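PDB 3IF6: OXA-46 oxacillinase from Pseudomonas aeruginosa, which probably hydrolyses the amide bond of beta-lactam antibiotics as a class D serine beta-lactamase, yielding substituted beta-amino acids. Local coordinates for residues Ala43-Asp48 against Leu56-Gln61. Sequence-based numbering, arbitrary orientation.
Sequences AIVIAD and LSVFDQ
In Leu56 the first torsion (chi1 -168°) turns CG opposite the backbone N, and the second (chi2 53°) carries CD1 over to strand 43-48, where Val45 has CG1 likewise turned opposite its backbone N; Leu56 CD1 and Val45 CG1 meet at 3.5 Å. Leu56 CD1 also rests 3.9 Å from Ala47 CB, and Val58 CG2 lies farther along this face, 4.2 Å from Val45 CG1. On the other face, Ile44 CG2 packs on Phe59 CB at 3.9 Å, the side chains crossing at about a right angle, while the Phe59 ring stacks with that of Phe35.

The strands form an antiparallel hairpin near one margin of the central sheet of the penicillin-binding, serine beta-lactamase fold. Strand 229-238 pairs with the far side of 43-48, and the short strand 26-27 with that of 56-59; helix 168-180 lies against the face carrying Val45 and Val58. Two hydrogen-bonded pairs lock the register. Between Ile44 and Phe59, the bond from Phe59 N to Ile44 O is 2.9 Å long and lies in the carbonyl plane. Between Ile46 and Ser57, the bond from Ile46 N to Ser57 O (3.0 Å) is more bent, and its donor stands 31° from the plane of the Ser57 carbonyl. Ser57 OG is hydrogen-bonded to Arg28 NH1, and Asp60 caps the following helix, its OD1 accepting a hydrogen bond from Arg63 N.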
ATOM      1  N   ALA A  43      -4.717  -5.891 -27.156  1.00 23.40           N
ATOM      2  CA  ALA A  43      -5.914  -6.376 -26.550  1.00 23.97           C
ATOM      3  C   ALA A  43      -5.969  -5.794 -25.112  1.00 25.04           C
ATOM      4  O   ALA A  43      -4.945  -5.328 -24.602  1.00 26.22           O
ATOM      5  CB  ALA A  43      -5.854  -7.924 -26.498  1.00 23.15           C
ATOM      6  N   ILE A  44      -7.131  -5.839 -24.458  1.00 24.85           N
ATOM      7  CA  ILE A  44      -7.206  -5.560 -23.034  1.00 26.23           C
ATOM      8  C   ILE A  44      -8.355  -6.366 -22.420  1.00 27.30           C
ATOM      9  O   ILE A  44      -9.403  -6.534 -23.048  1.00 28.33           O
ATOM     10  CB  ILE A  44      -7.397  -4.025 -22.734  1.00 26.07           C
ATOM     11  CG1 ILE A  44      -7.317  -3.736 -21.226  1.00 24.24           C
ATOM     12  CG2 ILE A  44      -8.737  -3.549 -23.300  1.00 27.33           C
ATOM     13  CD1 ILE A  44      -7.104  -2.242 -20.816  1.00 24.27           C
ATOM     14  N   VAL A  45      -8.157  -6.838 -21.194  1.00 27.30           N
ATOM     15  CA  VAL A  45      -9.224  -7.403 -20.427  1.00 27.93           C
ATOM     16  C   VAL A  45      -9.374  -6.535 -19.195  1.00 29.69           C
ATOM     17  O   VAL A  45      -8.419  -6.343 -18.457  1.00 30.83           O
ATOM     18  CB  VAL A  45      -8.927  -8.863 -19.988  1.00 27.57           C
ATOM     19  CG1 VAL A  45     -10.149  -9.478 -19.314  1.00 25.97           C
ATOM     20  CG2 VAL A  45      -8.468  -9.720 -21.188  1.00 27.22           C
ATOM     21  N   ILE A  46     -10.567  -5.991 -18.963  1.00 30.79           N
ATOM     22  CA  ILE A  46     -10.829  -5.439 -17.664  1.00 31.32           C
ATOM     23  C   ILE A  46     -11.897  -6.257 -16.941  1.00 31.62           C
ATOM     24  O   ILE A  46     -12.821  -6.714 -17.567  1.00 32.59           O
ATOM     25  CB  ILE A  46     -11.064  -3.850 -17.630  1.00 31.72           C
ATOM     26  CG1 ILE A  46     -12.518  -3.490 -17.754  1.00 33.26           C
ATOM     27  CG2 ILE A  46     -10.161  -3.026 -18.580  1.00 28.50           C
ATOM     28  CD1 ILE A  46     -13.068  -3.088 -16.447  1.00 35.26           C
ATOM     29  N   ALA A  47     -11.722  -6.479 -15.637  1.00 31.73           N
ATOM     30  CA  ALA A  47     -12.713  -7.105 -14.777  1.00 31.57           C
ATOM     31  C   ALA A  47     -13.136  -6.110 -13.698  1.00 32.12           C
ATOM     32  O   ALA A  47     -12.406  -5.848 -12.723  1.00 31.14           O
ATOM     33  CB  ALA A  47     -12.151  -8.375 -14.149  1.00 31.57           C
ATOM     34  N   ASP A  48     -14.326  -5.559 -13.883  1.00 33.38           N
ATOM     35  CA  ASP A  48     -14.881  -4.554 -12.980  1.00 34.69           C
ATOM     36  C   ASP A  48     -15.670  -5.210 -11.854  1.00 35.61           C
ATOM     37  O   ASP A  48     -16.777  -5.683 -12.073  1.00 36.64           O
ATOM     38  CB  ASP A  48     -15.776  -3.628 -13.783  1.00 34.21           C
ATOM     39  CG  ASP A  48     -16.136  -2.365 -13.053  1.00 34.41           C
ATOM     40  OD1 ASP A  48     -16.174  -2.328 -11.797  1.00 33.53           O
ATOM     41  OD2 ASP A  48     -16.392  -1.381 -13.770  1.00 36.38           O
ATOM     42  N   LEU A  56     -16.981  -8.759 -17.321  1.00 38.28           N
ATOM     43  CA  LEU A  56     -15.678  -9.022 -17.896  1.00 35.88           C
ATOM     44  C   LEU A  56     -15.750  -8.399 -19.269  1.00 34.81           C
ATOM     45  O   LEU A  56     -16.533  -8.835 -20.098  1.00 35.12           O
ATOM     46  CB  LEU A  56     -15.401 -10.533 -17.937  1.00 35.93           C
ATOM     47  CG  LEU A  56     -14.003 -11.087 -18.246  1.00 36.93           C
ATOM     48  CD1 LEU A  56     -12.918 -10.457 -17.320  1.00 37.26           C
ATOM     49  CD2 LEU A  56     -13.989 -12.582 -18.127  1.00 33.44           C
ATOM     50  N   SER A  57     -15.008  -7.310 -19.460  1.00 33.42           N
ATOM     51  CA  SER A  57     -14.941  -6.603 -20.722  1.00 32.41           C
ATOM     52  C   SER A  57     -13.632  -6.927 -21.438  1.00 32.49           C
ATOM     53  O   SER A  57     -12.588  -7.150 -20.807  1.00 31.85           O
ATOM     54  CB  SER A  57     -15.130  -5.098 -20.527  1.00 32.29           C
ATOM     55  OG  SER A  57     -16.381  -4.820 -19.882  1.00 31.36           O
ATOM     56  N   VAL A  58     -13.700  -7.000 -22.764  1.00 31.75           N
ATOM     57  CA  VAL A  58     -12.574  -7.440 -23.555  1.00 30.89           C
ATOM     58  C   VAL A  58     -12.501  -6.677 -24.857  1.00 31.25           C
ATOM     59  O   VAL A  58     -13.526  -6.519 -25.531  1.00 31.87           O
ATOM     60  CB  VAL A  58     -12.669  -8.918 -23.877  1.00 30.67           C
ATOM     61  CG1 VAL A  58     -11.456  -9.355 -24.633  1.00 28.10           C
ATOM     62  CG2 VAL A  58     -12.805  -9.744 -22.572  1.00 32.19           C
ATOM     63  N   PHE A  59     -11.304  -6.185 -25.189  1.00 30.43           N
ATOM     64  CA  PHE A  59     -11.007  -5.773 -26.554  1.00 30.63           C
ATOM     65  C   PHE A  59     -10.019  -6.762 -27.201  1.00 31.22           C
ATOM     66  O   PHE A  59      -8.970  -7.064 -26.627  1.00 29.83           O
ATOM     67  CB  PHE A  59     -10.534  -4.317 -26.685  1.00 30.74           C
ATOM     68  CG  PHE A  59     -10.238  -3.942 -28.089  1.00 30.78           C
ATOM     69  CD1 PHE A  59     -11.283  -3.777 -29.003  1.00 30.49           C
ATOM     70  CD2 PHE A  59      -8.923  -3.840 -28.531  1.00 28.79           C
ATOM     71  CE1 PHE A  59     -11.025  -3.495 -30.344  1.00 31.63           C
ATOM     72  CE2 PHE A  59      -8.638  -3.539 -29.869  1.00 31.95           C
ATOM     73  CZ  PHE A  59      -9.693  -3.356 -30.789  1.00 32.01           C
ATOM     74  N   ASP A  60     -10.401  -7.267 -28.391  1.00 31.86           N
ATOM     75  CA  ASP A  60      -9.811  -8.446 -29.041  1.00 32.35           C
ATOM     76  C   ASP A  60      -9.818  -9.691 -28.171  1.00 33.27           C
ATOM     77  O   ASP A  60      -8.774 -10.085 -27.623  1.00 33.09           O
ATOM     78  CB  ASP A  60      -8.402  -8.165 -29.528  1.00 32.34           C
ATOM     79  CG  ASP A  60      -8.014  -9.020 -30.717  1.00 33.74           C
ATOM     80  OD1 ASP A  60      -8.343 -10.238 -30.775  1.00 35.58           O
ATOM     81  OD2 ASP A  60      -7.330  -8.471 -31.593  1.00 32.45           O
ATOM     82  N   GLN A  61     -10.983 -10.326 -28.050  1.00 34.55           N
ATOM     83  CA  GLN A  61     -11.100 -11.619 -27.340  1.00 36.69           C
ATOM     84  C   GLN A  61     -10.045 -12.681 -27.747  1.00 37.69           C
ATOM     85  O   GLN A  61      -9.545 -13.452 -26.917  1.00 38.66           O
ATOM     86  CB  GLN A  61     -12.518 -12.179 -27.515  1.00 36.78           C
ATOM     87  CG  GLN A  61     -12.776 -13.535 -26.863  1.00 38.67           C
ATOM     88  CD  GLN A  61     -12.471 -13.576 -25.361  1.00 41.10           C
ATOM     89  OE1 GLN A  61     -12.596 -12.572 -24.646  1.00 39.99           O
ATOM     90  NE2 GLN A  61     -12.060 -14.755 -24.881  1.00 42.78           N
TER